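Local coordinates for second substrate binding domain of putative amino acid ABC transporter (PDB 4OEN), which probably binds an amino acid outside the cell and delivers it to the membrane part of an ABC transporter, at residues Ile33-Lys38 and Ala206-Asn211. Numbering follows the deposited sequence.
Sequences IKAIAK and ANLKAN. With SO4 (sulfate ion), chain C.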
ATOM      1  N   ILE A  33     -10.185  -3.090  -9.483  1.00 14.00           N
ATOM      2  CA  ILE A  33     -10.476  -2.562 -10.814  1.00 15.69           C
ATOM      3  C   ILE A  33     -11.473  -3.466 -11.555  1.00 15.40           C
ATOM      4  O   ILE A  33     -12.361  -2.978 -12.251  1.00 15.37           O
ATOM      5  CB  ILE A  33      -9.186  -2.355 -11.657  1.00 13.81           C
ATOM      6  CG1 ILE A  33      -9.497  -1.490 -12.883  1.00 20.28           C
ATOM      7  CG2 ILE A  33      -8.506  -3.681 -12.017  1.00 13.92           C
ATOM      8  CD1 ILE A  33     -10.056  -0.131 -12.529  1.00 21.24           C
ATOM      9  N   LYS A  34     -11.358  -4.777 -11.374  1.00 12.84           N
ATOM     10  CA  LYS A  34     -12.307  -5.706 -11.980  1.00 15.52           C
ATOM     11  C   LYS A  34     -13.726  -5.508 -11.458  1.00 17.59           C
ATOM     12  O   LYS A  34     -14.679  -5.559 -12.234  1.00 18.48           O
ATOM     13  CB  LYS A  34     -11.872  -7.142 -11.732  1.00 20.06           C
ATOM     14  CG  LYS A  34     -10.611  -7.506 -12.482  1.00 20.54           C
ATOM     15  CD  LYS A  34     -10.122  -8.864 -12.072  1.00 21.43           C
ATOM     16  CE  LYS A  34      -8.714  -9.081 -12.589  1.00 20.06           C
ATOM     17  NZ  LYS A  34      -8.214 -10.439 -12.266  1.00 25.45           N
ATOM     18  N   ALA A  35     -13.868  -5.301 -10.149  1.00 15.90           N
ATOM     19  CA  ALA A  35     -15.198  -5.073  -9.573  1.00 15.90           C
ATOM     20  C   ALA A  35     -15.808  -3.755 -10.036  1.00 15.93           C
ATOM     21  O   ALA A  35     -17.033  -3.652 -10.224  1.00 20.24           O
ATOM     22  CB  ALA A  35     -15.135  -5.113  -8.047  1.00 16.11           C
ATOM     23  N   ILE A  36     -14.959  -2.745 -10.198  1.00 16.91           N
ATOM     24  CA  ILE A  36     -15.425  -1.443 -10.648  1.00 15.75           C
ATOM     25  C   ILE A  36     -15.846  -1.521 -12.112  1.00 15.53           C
ATOM     26  O   ILE A  36     -16.882  -0.992 -12.496  1.00 16.86           O
ATOM     27  CB  ILE A  36     -14.343  -0.378 -10.420  1.00 16.53           C
ATOM     28  CG1 ILE A  36     -14.258  -0.077  -8.922  1.00 20.29           C
ATOM     29  CG2 ILE A  36     -14.634   0.890 -11.210  1.00 16.05           C
ATOM     30  CD1 ILE A  36     -13.230   0.974  -8.529  1.00 15.08           C
ATOM     31  N   ALA A  37     -15.060  -2.208 -12.930  1.00 16.57           N
ATOM     32  CA  ALA A  37     -15.406  -2.345 -14.338  1.00 19.06           C
ATOM     33  C   ALA A  37     -16.756  -3.032 -14.497  1.00 21.40           C
ATOM     34  O   ALA A  37     -17.586  -2.635 -15.313  1.00 22.34           O
ATOM     35  CB  ALA A  37     -14.316  -3.113 -15.082  1.00 18.13           C
ATOM     36  N   LYS A  38     -16.982  -4.055 -13.688  1.00 22.04           N
ATOM     37  CA  LYS A  38     -18.217  -4.806 -13.763  1.00 24.08           C
ATOM     38  C   LYS A  38     -19.399  -3.980 -13.248  1.00 24.25           C
ATOM     39  O   LYS A  38     -20.493  -4.027 -13.811  1.00 26.79           O
ATOM     40  CB  LYS A  38     -18.079  -6.110 -12.984  1.00 22.10           C
ATOM     41  CG  LYS A  38     -19.315  -6.991 -13.056  1.00 31.11           C
ATOM     42  CD  LYS A  38     -19.060  -8.347 -12.426  1.00 40.81           C
ATOM     43  CE  LYS A  38     -20.281  -9.249 -12.554  1.00 53.62           C
ATOM     44  NZ  LYS A  38     -20.020 -10.617 -12.031  1.00 61.93           N
ATOM     45  N   ALA A 206     -17.497   4.285  -4.963  1.00 16.34           N
ATOM     46  CA  ALA A 206     -18.552   4.666  -4.023  1.00 17.68           C
ATOM     47  C   ALA A 206     -19.596   3.561  -3.900  1.00 18.27           C
ATOM     48  O   ALA A 206     -20.058   3.249  -2.800  1.00 18.80           O
ATOM     49  CB  ALA A 206     -19.206   5.973  -4.452  1.00 21.43           C
ATOM     50  N   ASN A 207     -19.977   2.970  -5.025  1.00 18.43           N
ATOM     51  CA  ASN A 207     -20.947   1.873  -4.980  1.00 19.27           C
ATOM     52  C   ASN A 207     -20.420   0.677  -4.193  1.00 18.36           C
ATOM     53  O   ASN A 207     -21.131   0.097  -3.382  1.00 19.14           O
ATOM     54  CB  ASN A 207     -21.330   1.430  -6.391  1.00 19.86           C
ATOM     55  CG  ASN A 207     -22.164   2.464  -7.115  1.00 21.86           C
ATOM     56  OD1 ASN A 207     -22.782   3.319  -6.485  1.00 26.08           O
ATOM     57  ND2 ASN A 207     -22.198   2.384  -8.446  1.00 21.83           N
ATOM     58  N   LEU A 208     -19.165   0.311  -4.429  1.00 16.91           N
ATOM     59  CA  LEU A 208     -18.579  -0.829  -3.725  1.00 16.25           C
ATOM     60  C   LEU A 208     -18.399  -0.543  -2.235  1.00 16.23           C
ATOM     61  O   LEU A 208     -18.481  -1.445  -1.408  1.00 16.43           O
ATOM     62  CB  LEU A 208     -17.236  -1.214  -4.355  1.00 16.18           C
ATOM     63  CG  LEU A 208     -17.344  -1.715  -5.799  1.00 16.99           C
ATOM     64  CD1 LEU A 208     -15.954  -1.987  -6.383  1.00 21.57           C
ATOM     65  CD2 LEU A 208     -18.228  -2.948  -5.923  1.00 21.99           C
ATOM     66  N   LYS A 209     -18.127   0.705  -1.883  1.00 16.84           N
ATOM     67  CA  LYS A 209     -18.094   1.064  -0.470  1.00 19.58           C
ATOM     68  C   LYS A 209     -19.491   0.957   0.143  1.00 21.62           C
ATOM     69  O   LYS A 209     -19.667   0.400   1.229  1.00 21.81           O
ATOM     70  CB  LYS A 209     -17.528   2.471  -0.287  1.00 19.20           C
ATOM     71  CG  LYS A 209     -16.013   2.512  -0.344  1.00 18.09           C
ATOM     72  CD  LYS A 209     -15.518   3.941  -0.232  1.00 23.64           C
ATOM     73  CE  LYS A 209     -13.999   4.011  -0.241  1.00 29.35           C
ATOM     74  NZ  LYS A 209     -13.540   5.431  -0.157  1.00 38.29           N
ATOM     75  N   ALA A 210     -20.495   1.465  -0.563  1.00 19.57           N
ATOM     76  CA  ALA A 210     -21.842   1.533  -0.000  1.00 20.92           C
ATOM     77  C   ALA A 210     -22.438   0.151   0.267  1.00 21.35           C
ATOM     78  O   ALA A 210     -23.195  -0.018   1.221  1.00 22.59           O
ATOM     79  CB  ALA A 210     -22.752   2.323  -0.925  1.00 22.11           C
ATOM     80  N   ASN A 211     -22.094  -0.844  -0.551  1.00 20.56           N
ATOM     81  CA  ASN A 211     -22.740  -2.155  -0.426  1.00 22.56           C
ATOM     82  C   ASN A 211     -21.870  -3.220   0.230  1.00 23.01           C
ATOM     83  O   ASN A 211     -22.232  -4.397   0.254  1.00 23.32           O
ATOM     84  CB  ASN A 211     -23.224  -2.656  -1.796  1.00 25.22           C
ATOM     85  CG  ASN A 211     -22.091  -3.012  -2.752  1.00 22.60           C
ATOM     86  OD1 ASN A 211     -20.908  -3.025  -2.398  1.00 19.21           O
ATOM     87  ND2 ASN A 211     -22.463  -3.307  -3.995  1.00 28.52           N
TER
HETATM   88  S   SO4 C 501     -23.883   4.509 -10.968  1.00 62.30           S
HETATM   89  O1  SO4 C 501     -23.974   3.110 -11.382  1.00 64.00           O
HETATM   90  O2  SO4 C 501     -25.032   4.846 -10.131  1.00 66.51           O
HETATM   91  O3  SO4 C 501     -22.653   4.727 -10.216  1.00 63.19           O
HETATM   92  O4  SO4 C 501     -23.879   5.365 -12.152  1.00 67.69           O
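L208 meets A35 and I36 through one methyl, and two torsions put it there. Its CG stands beside the backbone N, anti to the carbonyl carbon (chi1 -64°), and the chain then runs out extended to CD1 (chi2 176°). I36 holds CG1 in the same way beside its own N (chi1 -73°), which turns this branch to L208.

CD1 of L208 lies 3.6 Å from CB of A35 and 3.6 Å from CG1 of I36. The methyl therefore sits against two consecutive residues of helix 28-40. A35 and L208 point their CB atoms at the opposite helix, whereas that of I36 is directed along its flank. CB of A35 and the leucine methyl are in van der Waals contact. The closest CA atoms across the two segments, those of I36 and L208, are 7.6 Å apart. The contact is entirely apolar and mostly buried. L208 also touches L32 of helix 28-40, and E213 and F214 of helix 213-222. F201 of helix 195-210 extends the apolar layer along I33 and I36.

Beside this patch, ND2 of N207 donates to O3 of a sulfate, probably from the crystallisation liquor (3.0 Å). The same ND2 is also hydrogen-bonded to OD2 of D39, and Q40 also binds the sulfate, so polar groups near the end of helix 28-40 link the two helices.

Here helix 195-210 packs on helix 28-40 within one lobe of the type II periplasmic binding protein fold.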